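PDB 3EZO: malonyl CoA-acyl carrier protein transacylase from Burkholderia pseudomallei 1710b, which probably transfers the malonyl group from malonyl-CoA to holo-acyl carrier protein, releasing free CoA. Local coordinates for residues Q48-G51 with K52-D56; A130-V133 with G134-G137; A241-D245 with P246-K250; A307-D310 with E311-L315. One frame throughout, in Å; residues are numbered along the deposited sequence.

Contact 1: Q48-G51 with K52-D56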
ATOM      1  N   GLN A  48       5.222   5.203 -21.279  1.00 18.42           N
ATOM      2  CA  GLN A  48       5.345   6.649 -21.111  1.00 19.66           C
ATOM      3  C   GLN A  48       6.512   7.029 -20.212  1.00 18.26           C
ATOM      4  O   GLN A  48       6.987   6.225 -19.423  1.00 17.79           O
ATOM      5  CB  GLN A  48       4.036   7.260 -20.588  1.00 20.71           C
ATOM      6  CG  GLN A  48       3.855   7.155 -19.115  1.00 23.68           C
ATOM      7  CD  GLN A  48       2.612   7.887 -18.605  1.00 27.97           C
ATOM      8  OE1 GLN A  48       1.664   7.257 -18.115  1.00 28.89           O
ATOM      9  NE2 GLN A  48       2.624   9.223 -18.702  1.00 31.95           N
ATOM     10  N   ASP A  49       6.930   8.288 -20.290  1.00 17.37           N
ATOM     11  CA  ASP A  49       8.012   8.800 -19.443  1.00 16.59           C
ATOM     12  C   ASP A  49       7.629   8.944 -17.965  1.00 15.83           C
ATOM     13  O   ASP A  49       7.116   9.990 -17.500  1.00 15.39           O
ATOM     14  CB  ASP A  49       8.527  10.113 -20.007  1.00 17.33           C
ATOM     15  CG  ASP A  49       9.867  10.523 -19.427  1.00 17.88           C
ATOM     16  OD1 ASP A  49      10.196  10.145 -18.272  1.00 18.05           O
ATOM     17  OD2 ASP A  49      10.594  11.252 -20.139  1.00 21.71           O
ATOM     18  N   ILE A  50       7.936   7.904 -17.190  1.00 14.74           N
ATOM     19  CA  ILE A  50       7.538   7.876 -15.767  1.00 13.80           C
ATOM     20  C   ILE A  50       8.329   8.860 -14.940  1.00 13.82           C
ATOM     21  O   ILE A  50       7.799   9.550 -14.023  1.00 12.86           O
ATOM     22  CB  ILE A  50       7.656   6.453 -15.176  1.00 14.39           C
ATOM     23  CG1 ILE A  50       6.713   5.497 -15.937  1.00 14.38           C
ATOM     24  CG2 ILE A  50       7.309   6.489 -13.680  1.00 12.35           C
ATOM     25  CD1 ILE A  50       5.214   5.924 -15.781  1.00 15.46           C
ATOM     26  N   GLY A  51       9.619   8.965 -15.244  1.00 13.83           N
ATOM     27  CA  GLY A  51      10.409  10.049 -14.661  1.00 13.98           C
ATOM     28  C   GLY A  51       9.801  11.446 -14.781  1.00 13.69           C
ATOM     29  O   GLY A  51       9.749  12.197 -13.795  1.00 13.18           O
ATOM     30  N   LYS A  52       9.403  11.830 -15.984  1.00 15.05           N
ATOM     31  CA  LYS A  52       8.840  13.166 -16.180  1.00 16.73           C
ATOM     32  C   LYS A  52       7.411  13.256 -15.606  1.00 16.13           C
ATOM     33  O   LYS A  52       7.063  14.277 -15.003  1.00 15.88           O
ATOM     34  CB  LYS A  52       8.857  13.604 -17.636  1.00 18.37           C
ATOM     35  CG  LYS A  52      10.247  13.861 -18.235  1.00 23.11           C
ATOM     36  CD  LYS A  52      10.816  15.236 -17.819  1.00 30.00           C
ATOM     37  CE  LYS A  52      12.302  15.435 -18.271  1.00 31.12           C
ATOM     38  NZ  LYS A  52      12.398  16.149 -19.565  1.00 34.81           N
ATOM     39  N   LEU A  53       6.634  12.174 -15.710  1.00 15.18           N
ATOM     40  CA  LEU A  53       5.304  12.132 -15.065  1.00 14.91           C
ATOM     41  C   LEU A  53       5.424  12.464 -13.592  1.00 14.70           C
ATOM     42  O   LEU A  53       4.713  13.325 -13.070  1.00 14.89           O
ATOM     43  CB  LEU A  53       4.598  10.766 -15.283  1.00 14.47           C
ATOM     44  CG  LEU A  53       3.302  10.521 -14.489  1.00 14.63           C
ATOM     45  CD1 LEU A  53       2.210  11.558 -14.859  1.00 13.57           C
ATOM     46  CD2 LEU A  53       2.791   9.065 -14.646  1.00 12.80           C
ATOM     47  N   ILE A  54       6.369  11.813 -12.915  1.00 14.80           N
ATOM     48  CA  ILE A  54       6.607  12.070 -11.496  1.00 13.51           C
ATOM     49  C   ILE A  54       7.175  13.459 -11.250  1.00 14.32           C
ATOM     50  O   ILE A  54       6.755  14.164 -10.330  1.00 15.14           O
ATOM     51  CB  ILE A  54       7.525  10.966 -10.869  1.00 14.07           C
ATOM     52  CG1 ILE A  54       6.815   9.583 -10.959  1.00 13.68           C
ATOM     53  CG2 ILE A  54       7.971  11.377  -9.432  1.00  8.99           C
ATOM     54  CD1 ILE A  54       7.675   8.331 -10.509  1.00 14.90           C
ATOM     55  N   ALA A  55       8.153  13.866 -12.049  1.00 15.43           N
ATOM     56  CA  ALA A  55       8.871  15.119 -11.782  1.00 15.06           C
ATOM     57  C   ALA A  55       7.996  16.323 -12.069  1.00 15.72           C
ATOM     58  O   ALA A  55       8.059  17.309 -11.350  1.00 15.65           O
ATOM     59  CB  ALA A  55      10.165  15.207 -12.627  1.00 14.98           C
ATOM     60  N   ASP A  56       7.191  16.242 -13.130  1.00 16.74           N
ATOM     61  CA  ASP A  56       6.460  17.406 -13.635  1.00 17.36           C
ATOM     62  C   ASP A  56       4.945  17.264 -13.535  1.00 18.50           C
ATOM     63  O   ASP A  56       4.229  18.261 -13.617  1.00 18.96           O
ATOM     64  CB  ASP A  56       6.846  17.668 -15.078  1.00 17.72           C
ATOM     65  CG  ASP A  56       8.327  17.959 -15.249  1.00 19.06           C
ATOM     66  OD1 ASP A  56       8.974  18.488 -14.311  1.00 22.46           O
ATOM     67  OD2 ASP A  56       8.842  17.635 -16.329  1.00 25.02           O
TER
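With chi1 at -165°, Asp49 sets its CG opposite its own backbone N and beside its carbonyl carbon, so that the carboxylate reaches forward to Lys52, whose CG in turn lies beside its own backbone N. The result is a capping bond: Lys52 N donates to Asp49 OD1 at 3.0 Å along a nearly straight N-H path, but it reaches the oxygen from above the carboxylate plane, 62° out of it. The second oxygen rests on the lysine's aliphatic part, with Asp49 OD2 3.2 Å from Lys52 CG. Because the lysine chain bends at chi2 and chi4, its NZ ends 5.3 Å from Asp49 OD2, so any attraction between the two charges acts without contact. The main-chain O of Asp49 takes Leu53 N at 2.9 Å, in the carbonyl plane, and the next two helical hydrogen bonds run from Ile54 N to Ile50 O and from Ala55 N to Gly51 O. On the buried side, Ile50 CG2 meets Ile54 CD1 at 3.7 Å as the two chains cross, while Ile50 and Leu53 run side by side in the same direction, CD1 to CD2 4.1 Å. Leu53 and Ile54 continue onto Val71 of helix 65-85, and Ile50 packs on Ala42 of helix 33-46. Asp49 is thus the N-cap of helix 50-56, its side chain accepting from a first-turn amide that precedes the regular helical bonding.

Contact 2: A130-V133 with G134-G137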
ATOM      1  N   ALA A 130     -14.509  -2.257 -11.088  1.00 13.42           N
ATOM      2  CA  ALA A 130     -15.210  -3.427 -10.540  1.00 13.54           C
ATOM      3  C   ALA A 130     -16.709  -3.138 -10.381  1.00 14.51           C
ATOM      4  O   ALA A 130     -17.540  -3.990 -10.698  1.00 14.90           O
ATOM      5  CB  ALA A 130     -14.614  -3.863  -9.226  1.00 11.79           C
ATOM      6  N   VAL A 131     -17.046  -1.934  -9.924  1.00 15.64           N
ATOM      7  CA  VAL A 131     -18.438  -1.564  -9.718  1.00 16.82           C
ATOM      8  C   VAL A 131     -18.775  -0.318 -10.527  1.00 17.06           C
ATOM      9  O   VAL A 131     -17.880   0.491 -10.858  1.00 16.30           O
ATOM     10  CB  VAL A 131     -18.794  -1.356  -8.224  1.00 17.45           C
ATOM     11  CG1 VAL A 131     -18.401  -2.592  -7.406  1.00 18.57           C
ATOM     12  CG2 VAL A 131     -18.130  -0.172  -7.667  1.00 17.86           C
ATOM     13  N   PRO A 132     -20.060  -0.158 -10.852  1.00 16.38           N
ATOM     14  CA  PRO A 132     -20.405   0.994 -11.658  1.00 16.56           C
ATOM     15  C   PRO A 132     -20.089   2.330 -10.993  1.00 16.10           C
ATOM     16  O   PRO A 132     -20.044   2.448  -9.771  1.00 16.91           O
ATOM     17  CB  PRO A 132     -21.899   0.811 -11.902  1.00 15.89           C
ATOM     18  CG  PRO A 132     -22.110  -0.702 -11.839  1.00 16.26           C
ATOM     19  CD  PRO A 132     -21.213  -1.061 -10.667  1.00 16.75           C
ATOM     20  N   VAL A 133     -19.851   3.328 -11.816  1.00 16.31           N
ATOM     21  CA  VAL A 133     -19.476   4.661 -11.356  1.00 16.74           C
ATOM     22  C   VAL A 133     -20.475   5.188 -10.332  1.00 17.57           C
ATOM     23  O   VAL A 133     -21.695   5.038 -10.519  1.00 17.98           O
ATOM     24  CB  VAL A 133     -19.418   5.655 -12.563  1.00 17.28           C
ATOM     25  CG1 VAL A 133     -19.158   7.120 -12.090  1.00 16.60           C
ATOM     26  CG2 VAL A 133     -18.351   5.187 -13.576  1.00 17.82           C
ATOM     27  N   GLY A 134     -19.957   5.787  -9.269  1.00 18.00           N
ATOM     28  CA  GLY A 134     -20.782   6.401  -8.242  1.00 19.29           C
ATOM     29  C   GLY A 134     -21.437   5.439  -7.243  1.00 19.36           C
ATOM     30  O   GLY A 134     -22.128   5.876  -6.332  1.00 19.88           O
ATOM     31  N   VAL A 135     -21.236   4.140  -7.411  1.00 19.69           N
ATOM     32  CA  VAL A 135     -21.828   3.145  -6.496  1.00 19.45           C
ATOM     33  C   VAL A 135     -21.277   3.273  -5.065  1.00 19.46           C
ATOM     34  O   VAL A 135     -22.027   3.265  -4.074  1.00 18.23           O
ATOM     35  CB  VAL A 135     -21.679   1.719  -7.053  1.00 19.12           C
ATOM     36  CG1 VAL A 135     -21.625   0.699  -5.936  1.00 20.19           C
ATOM     37  CG2 VAL A 135     -22.844   1.437  -8.033  1.00 17.93           C
ATOM     38  N   GLY A 136     -19.976   3.456  -4.961  1.00 19.83           N
ATOM     39  CA  GLY A 136     -19.382   3.474  -3.649  1.00 20.67           C
ATOM     40  C   GLY A 136     -18.184   4.358  -3.488  1.00 20.91           C
ATOM     41  O   GLY A 136     -17.748   5.037  -4.429  1.00 22.91           O
ATOM     42  N   GLY A 137     -17.620   4.290  -2.282  1.00 20.45           N
ATOM     43  CA  GLY A 137     -16.452   5.074  -1.902  1.00 19.60           C
ATOM     44  C   GLY A 137     -15.845   4.626  -0.598  1.00 19.61           C
ATOM     45  O   GLY A 137     -16.080   3.499  -0.124  1.00 18.86           O
TER
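Val135 N and Pro132 O make the hydrogen bond that joins the two halves of this short chain reversal, 3.1 Å long with an N-H...O angle of 156°. The donor does not sit in the carbonyl plane but is tilted from it. This is the bond between the first and fourth residues of the turn.

The turn itself is type II, running from Pro132 to Val135, and the backbone bears this out: Val133 is extended, with negative phi and positive psi, and Gly134 has a phi of 78°. Glycine readily adopts such a positive phi, which the third position of a type II turn favours. The reversal takes the chain from the end of helix 113-128 into strand 136-142, an inner strand of the four-stranded antiparallel sheet.

Two apolar contacts lie beside the turn. Val135 has CG1 anti to its backbone N, chi1 152°, which sends that methyl to Val131 and leaves CG2 for the proline. Val135 CG1 lies 4.0 Å from Val131 CG2, the two side chains crossing at about a right angle. The other branch, Val135 CG2, lies 4.0 Å from both CB and CD of Pro132, over the face of the ring, and 3.4 Å from Pro132 O, so this methyl sits close beside the acceptor of the turn bond.

Outside the turn, Val131 also packs on Pro205 and Leu210, and its side chain is about 12 Å from that of His207, a predicted active-site residue. The backbone of Val135 is hydrogen-bonded to Lys179, at the start of helix 179-191.

Contact 3: A241-D245 with P246-K250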
ATOM      1  N   ALA A 241      -0.095 -13.327   7.176  1.00 10.42           N
ATOM      2  CA  ALA A 241       0.610 -14.589   7.059  1.00 10.65           C
ATOM      3  C   ALA A 241       1.856 -14.381   6.232  1.00 11.19           C
ATOM      4  O   ALA A 241       1.886 -13.558   5.305  1.00 12.08           O
ATOM      5  CB  ALA A 241      -0.282 -15.646   6.366  1.00 10.26           C
ATOM      6  N   VAL A 242       2.867 -15.172   6.558  1.00 12.10           N
ATOM      7  CA  VAL A 242       4.086 -15.331   5.778  1.00 11.73           C
ATOM      8  C   VAL A 242       3.987 -16.662   5.041  1.00 11.82           C
ATOM      9  O   VAL A 242       4.025 -17.709   5.654  1.00  9.70           O
ATOM     10  CB  VAL A 242       5.356 -15.318   6.714  1.00 12.20           C
ATOM     11  CG1 VAL A 242       6.646 -15.505   5.873  1.00 13.51           C
ATOM     12  CG2 VAL A 242       5.395 -14.044   7.522  1.00  9.56           C
ATOM     13  N   VAL A 243       3.824 -16.597   3.715  1.00 13.43           N
ATOM     14  CA  VAL A 243       3.664 -17.763   2.887  1.00 14.03           C
ATOM     15  C   VAL A 243       4.815 -17.780   1.886  1.00 14.87           C
ATOM     16  O   VAL A 243       5.274 -16.692   1.468  1.00 16.01           O
ATOM     17  CB  VAL A 243       2.273 -17.757   2.175  1.00 15.33           C
ATOM     18  CG1 VAL A 243       1.126 -17.820   3.213  1.00 16.25           C
ATOM     19  CG2 VAL A 243       2.086 -16.563   1.273  1.00 15.48           C
ATOM     20  N   SER A 244       5.267 -18.987   1.502  1.00 14.06           N
ATOM     21  CA  SER A 244       6.311 -19.171   0.516  1.00 14.97           C
ATOM     22  C   SER A 244       5.832 -19.708  -0.802  1.00 15.16           C
ATOM     23  O   SER A 244       6.508 -19.510  -1.819  1.00 15.26           O
ATOM     24  CB  SER A 244       7.384 -20.130   1.056  1.00 16.47           C
ATOM     25  OG  SER A 244       6.807 -21.385   1.457  1.00 18.79           O
ATOM     26  N   ASP A 245       4.710 -20.433  -0.794  1.00 14.21           N
ATOM     27  CA  ASP A 245       4.132 -20.997  -1.999  1.00 13.86           C
ATOM     28  C   ASP A 245       3.628 -19.916  -2.982  1.00 13.84           C
ATOM     29  O   ASP A 245       2.782 -19.105  -2.633  1.00 13.30           O
ATOM     30  CB  ASP A 245       2.959 -21.897  -1.613  1.00 14.57           C
ATOM     31  CG  ASP A 245       2.299 -22.538  -2.780  1.00 15.20           C
ATOM     32  OD1 ASP A 245       2.990 -23.138  -3.611  1.00 21.84           O
ATOM     33  OD2 ASP A 245       1.068 -22.469  -2.886  1.00 21.25           O
ATOM     34  N   PRO A 246       4.124 -19.934  -4.239  1.00 13.96           N
ATOM     35  CA  PRO A 246       3.687 -18.975  -5.259  1.00 13.52           C
ATOM     36  C   PRO A 246       2.166 -18.873  -5.418  1.00 12.82           C
ATOM     37  O   PRO A 246       1.639 -17.780  -5.485  1.00 12.21           O
ATOM     38  CB  PRO A 246       4.348 -19.504  -6.514  1.00 14.12           C
ATOM     39  CG  PRO A 246       5.669 -20.024  -6.018  1.00 15.39           C
ATOM     40  CD  PRO A 246       5.279 -20.717  -4.698  1.00 13.99           C
ATOM     41  N   ALA A 247       1.465 -20.007  -5.456  1.00 12.98           N
ATOM     42  CA  ALA A 247      -0.005 -20.016  -5.564  1.00 12.40           C
ATOM     43  C   ALA A 247      -0.700 -19.264  -4.396  1.00 12.64           C
ATOM     44  O   ALA A 247      -1.709 -18.530  -4.592  1.00 12.34           O
ATOM     45  CB  ALA A 247      -0.511 -21.474  -5.695  1.00 12.03           C
ATOM     46  N   ALA A 248      -0.164 -19.459  -3.192  1.00 10.93           N
ATOM     47  CA  ALA A 248      -0.677 -18.807  -1.985  1.00 11.59           C
ATOM     48  C   ALA A 248      -0.441 -17.301  -2.007  1.00 11.08           C
ATOM     49  O   ALA A 248      -1.285 -16.535  -1.583  1.00  9.38           O
ATOM     50  CB  ALA A 248      -0.003 -19.406  -0.752  1.00 10.33           C
ATOM     51  N   ILE A 249       0.722 -16.898  -2.524  1.00 11.06           N
ATOM     52  CA  ILE A 249       1.050 -15.463  -2.676  1.00 10.62           C
ATOM     53  C   ILE A 249       0.081 -14.795  -3.634  1.00 10.03           C
ATOM     54  O   ILE A 249      -0.494 -13.759  -3.319  1.00 10.63           O
ATOM     55  CB  ILE A 249       2.487 -15.298  -3.168  1.00 10.19           C
ATOM     56  CG1 ILE A 249       3.454 -15.783  -2.084  1.00 10.82           C
ATOM     57  CG2 ILE A 249       2.753 -13.846  -3.646  1.00  8.57           C
ATOM     58  CD1 ILE A 249       4.901 -15.841  -2.579  1.00 11.20           C
ATOM     59  N   LYS A 250      -0.110 -15.413  -4.791  1.00 10.40           N
ATOM     60  CA  LYS A 250      -1.099 -14.980  -5.747  1.00 10.40           C
ATOM     61  C   LYS A 250      -2.486 -14.868  -5.123  1.00 11.28           C
ATOM     62  O   LYS A 250      -3.157 -13.840  -5.304  1.00 11.16           O
ATOM     63  CB  LYS A 250      -1.182 -15.934  -6.938  1.00 11.39           C
ATOM     64  CG  LYS A 250       0.067 -16.025  -7.794  1.00 10.66           C
ATOM     65  CD  LYS A 250      -0.192 -16.814  -9.099  1.00  9.61           C
ATOM     66  CE  LYS A 250       1.084 -16.923  -9.927  1.00  6.65           C
ATOM     67  NZ  LYS A 250       0.881 -17.672 -11.164  1.00  8.05           N
TER
HETATM   68  O   HOH W   1       2.501 -22.712  -6.107  1.00 19.96           O
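Asp245 OD1 receives a hydrogen from a water at 2.6 Å, the shortest polar bond here, and the same water accepts from Ala247 N at 3.0 Å. The carboxylate thus reaches one amide of the first helical turn through solvent and another directly: Ala248 N donates to Asp245 OD2 at 3.3 Å, a long and bent bond with an N-H...O angle of 139°, arriving from above the carboxylate plane. Chi1 of Asp245 is -180°, which carries CG away from its backbone N and over the first helical turn, where OD2 also lies 3.4 Å from Ala247 CB. These features make Asp245 the N-cap of helix 246-256, with Pro246 as the first residue inside, a position where the missing N-H of proline costs no helical bond. The negative carboxylate at the helix start probably interacts favourably with the helix dipole. The backbone takes up the helical pattern at once, Ile249 N donating to Asp245 O at 3.0 Å.

Before the cap, Val243 turns its side chain back against the helix. Its CG2 meets Ile249 CG1 at 3.7 Å, the two side chains running antiparallel as they pass, and Val243 CB lies 4.1 Å from Ala248 CB. Ile249 is buried and also packs on Val227 and Pro230, while Lys250 NZ, directed elsewhere, is hydrogen-bonded to the carbonyl oxygens of Leu222 and Val225.

Contact 4: A307-D310 with E311-L315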
ATOM      1  N   ALA A 307      19.877  11.877   1.771  1.00 16.13           N
ATOM      2  CA  ALA A 307      20.156  12.187   3.160  1.00 16.33           C
ATOM      3  C   ALA A 307      19.452  11.205   4.108  1.00 15.91           C
ATOM      4  O   ALA A 307      20.071  10.656   5.035  1.00 16.72           O
ATOM      5  CB  ALA A 307      19.764  13.651   3.476  1.00 16.88           C
ATOM      6  N   SER A 308      18.168  10.975   3.865  1.00 14.44           N
ATOM      7  CA  SER A 308      17.379  10.056   4.694  1.00 13.41           C
ATOM      8  C   SER A 308      17.974   8.629   4.564  1.00 13.93           C
ATOM      9  O   SER A 308      18.043   7.924   5.558  1.00 12.45           O
ATOM     10  CB  SER A 308      15.910  10.095   4.275  1.00 11.94           C
ATOM     11  OG  SER A 308      15.759   9.727   2.888  1.00 10.61           O
ATOM     12  N   LEU A 309      18.413   8.244   3.355  1.00 13.94           N
ATOM     13  CA  LEU A 309      19.044   6.948   3.142  1.00 15.84           C
ATOM     14  C   LEU A 309      20.272   6.788   4.050  1.00 17.41           C
ATOM     15  O   LEU A 309      20.408   5.785   4.735  1.00 16.01           O
ATOM     16  CB  LEU A 309      19.432   6.743   1.685  1.00 15.45           C
ATOM     17  CG  LEU A 309      19.902   5.357   1.158  1.00 15.67           C
ATOM     18  CD1 LEU A 309      19.867   5.388  -0.377  1.00 15.19           C
ATOM     19  CD2 LEU A 309      21.282   4.948   1.634  1.00 14.27           C
ATOM     20  N   ASP A 310      21.153   7.787   4.067  1.00 18.95           N
ATOM     21  CA  ASP A 310      22.314   7.744   4.995  1.00 20.39           C
ATOM     22  C   ASP A 310      21.948   7.637   6.459  1.00 21.04           C
ATOM     23  O   ASP A 310      22.561   6.877   7.190  1.00 21.56           O
ATOM     24  CB  ASP A 310      23.249   8.933   4.773  1.00 20.19           C
ATOM     25  CG  ASP A 310      24.031   8.795   3.517  1.00 23.16           C
ATOM     26  OD1 ASP A 310      24.102   7.652   3.013  1.00 26.10           O
ATOM     27  OD2 ASP A 310      24.526   9.823   2.990  1.00 27.57           O
ATOM     28  N   GLU A 311      20.950   8.386   6.902  1.00 22.10           N
ATOM     29  CA  GLU A 311      20.476   8.208   8.269  1.00 23.20           C
ATOM     30  C   GLU A 311      19.900   6.813   8.517  1.00 22.48           C
ATOM     31  O   GLU A 311      19.983   6.290   9.621  1.00 22.83           O
ATOM     32  CB  GLU A 311      19.435   9.285   8.628  1.00 24.08           C
ATOM     33  CG  GLU A 311      20.047  10.640   8.943  1.00 29.37           C
ATOM     34  CD  GLU A 311      21.067  10.580  10.115  1.00 37.56           C
ATOM     35  OE1 GLU A 311      20.682  10.219  11.263  1.00 44.03           O
ATOM     36  OE2 GLU A 311      22.265  10.875   9.880  1.00 42.99           O
ATOM     37  N   ALA A 312      19.273   6.228   7.510  1.00 21.87           N
ATOM     38  CA  ALA A 312      18.721   4.882   7.644  1.00 22.11           C
ATOM     39  C   ALA A 312      19.861   3.860   7.697  1.00 23.10           C
ATOM     40  O   ALA A 312      19.835   2.937   8.509  1.00 22.54           O
ATOM     41  CB  ALA A 312      17.758   4.589   6.513  1.00 20.86           C
ATOM     42  N   LEU A 313      20.870   4.026   6.847  1.00 24.39           N
ATOM     43  CA  LEU A 313      22.100   3.224   6.959  1.00 26.52           C
ATOM     44  C   LEU A 313      22.623   3.138   8.400  1.00 28.45           C
ATOM     45  O   LEU A 313      23.066   2.063   8.836  1.00 28.72           O
ATOM     46  CB  LEU A 313      23.210   3.735   6.011  1.00 26.05           C
ATOM     47  CG  LEU A 313      23.042   3.455   4.515  1.00 25.64           C
ATOM     48  CD1 LEU A 313      24.117   4.184   3.636  1.00 25.56           C
ATOM     49  CD2 LEU A 313      23.039   1.960   4.238  1.00 25.82           C
ATOM     50  N   LYS A 314      22.544   4.241   9.153  1.00 30.64           N
ATOM     51  CA  LYS A 314      23.006   4.254  10.579  1.00 32.22           C
ATOM     52  C   LYS A 314      22.140   3.323  11.445  1.00 32.65           C
ATOM     53  O   LYS A 314      22.638   2.399  12.107  1.00 33.14           O
ATOM     54  CB  LYS A 314      22.923   5.688  11.137  1.00 33.43           C
ATOM     55  CG  LYS A 314      24.145   6.237  11.809  1.00 35.38           C
ATOM     56  CD  LYS A 314      23.825   7.580  12.501  1.00 38.67           C
ATOM     57  CE  LYS A 314      24.836   7.876  13.629  1.00 40.88           C
ATOM     58  NZ  LYS A 314      24.639   9.239  14.234  1.00 41.93           N
ATOM     59  N   LEU A 315      20.828   3.546  11.410  1.00 32.81           N
ATOM     60  CA  LEU A 315      19.895   2.830  12.283  1.00 32.45           C
ATOM     61  C   LEU A 315      19.954   1.327  12.049  1.00 32.27           C
ATOM     62  O   LEU A 315      20.234   0.886  10.941  1.00 32.03           O
ATOM     63  CB  LEU A 315      18.462   3.349  12.098  1.00 32.82           C
TER
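Four successive i to i+4 backbone bonds run from Ala307 O to Lys314 N, the straightest being Leu313 N to Leu309 O at 2.8 Å with an N-H...O angle of 171°, and the last, Lys314 N to Asp310 O, stretching to 3.3 Å. One turn of side chain contact accompanies them. Leu309 CG is anti to its backbone N (chi1 -170°), and Leu313 reaches back one turn, so Leu309 CD2 meets Leu313 CD1 at 3.6 Å and Leu313 CG at 3.7 Å. Leu313 CD1 is shared: Asp310 OD1 approaches the same methyl to 3.5 Å, a carboxylate oxygen against a hydrocarbon and no polar bond. Ala312 keeps to the inner side with its CB 3.4 Å from Leu309 O. On the exposed side, Glu311 CG, set beside its own backbone N by chi1, lies 3.9 Å from Ala307 O; the chain then bends at chi2.

The inward residues continue into the fold. Leu309 and Ala312 rest on Val303 of strand 299-303, an outermost strand of the parallel sheet, while Ala312 and Leu313 touch Trp83 of helix 65-85. Ser308 OG turns back to the helix start and bonds with Asp305 OD1 and Phe304 N. Helix 306-314 is therefore amphipathic, and its two halves hold together by main-chain bonds and apolar contact, with no side-chain hydrogen bond or salt bridge between them.

All four contacts are local, and their centres lie 26 to 42 Å apart without touching. Contacts 1 and 3 use one chemistry, an aspartate N-cap opening a helix, but differ in execution: contact 1 is partly buried and its cap is direct, whereas contact 3 lies at the surface and adds a water bridge. Contact 4, also partly buried, runs along almost the whole of a short C-terminal helix, held by main-chain bonds and a leucine pair. Contacts 1 and 4 both lean on helix 65-85. Contact 2 is a surface turn with no helix, and alone leads into the antiparallel sheet; contacts 2 and 4 lie on opposite sides of the chain's centre.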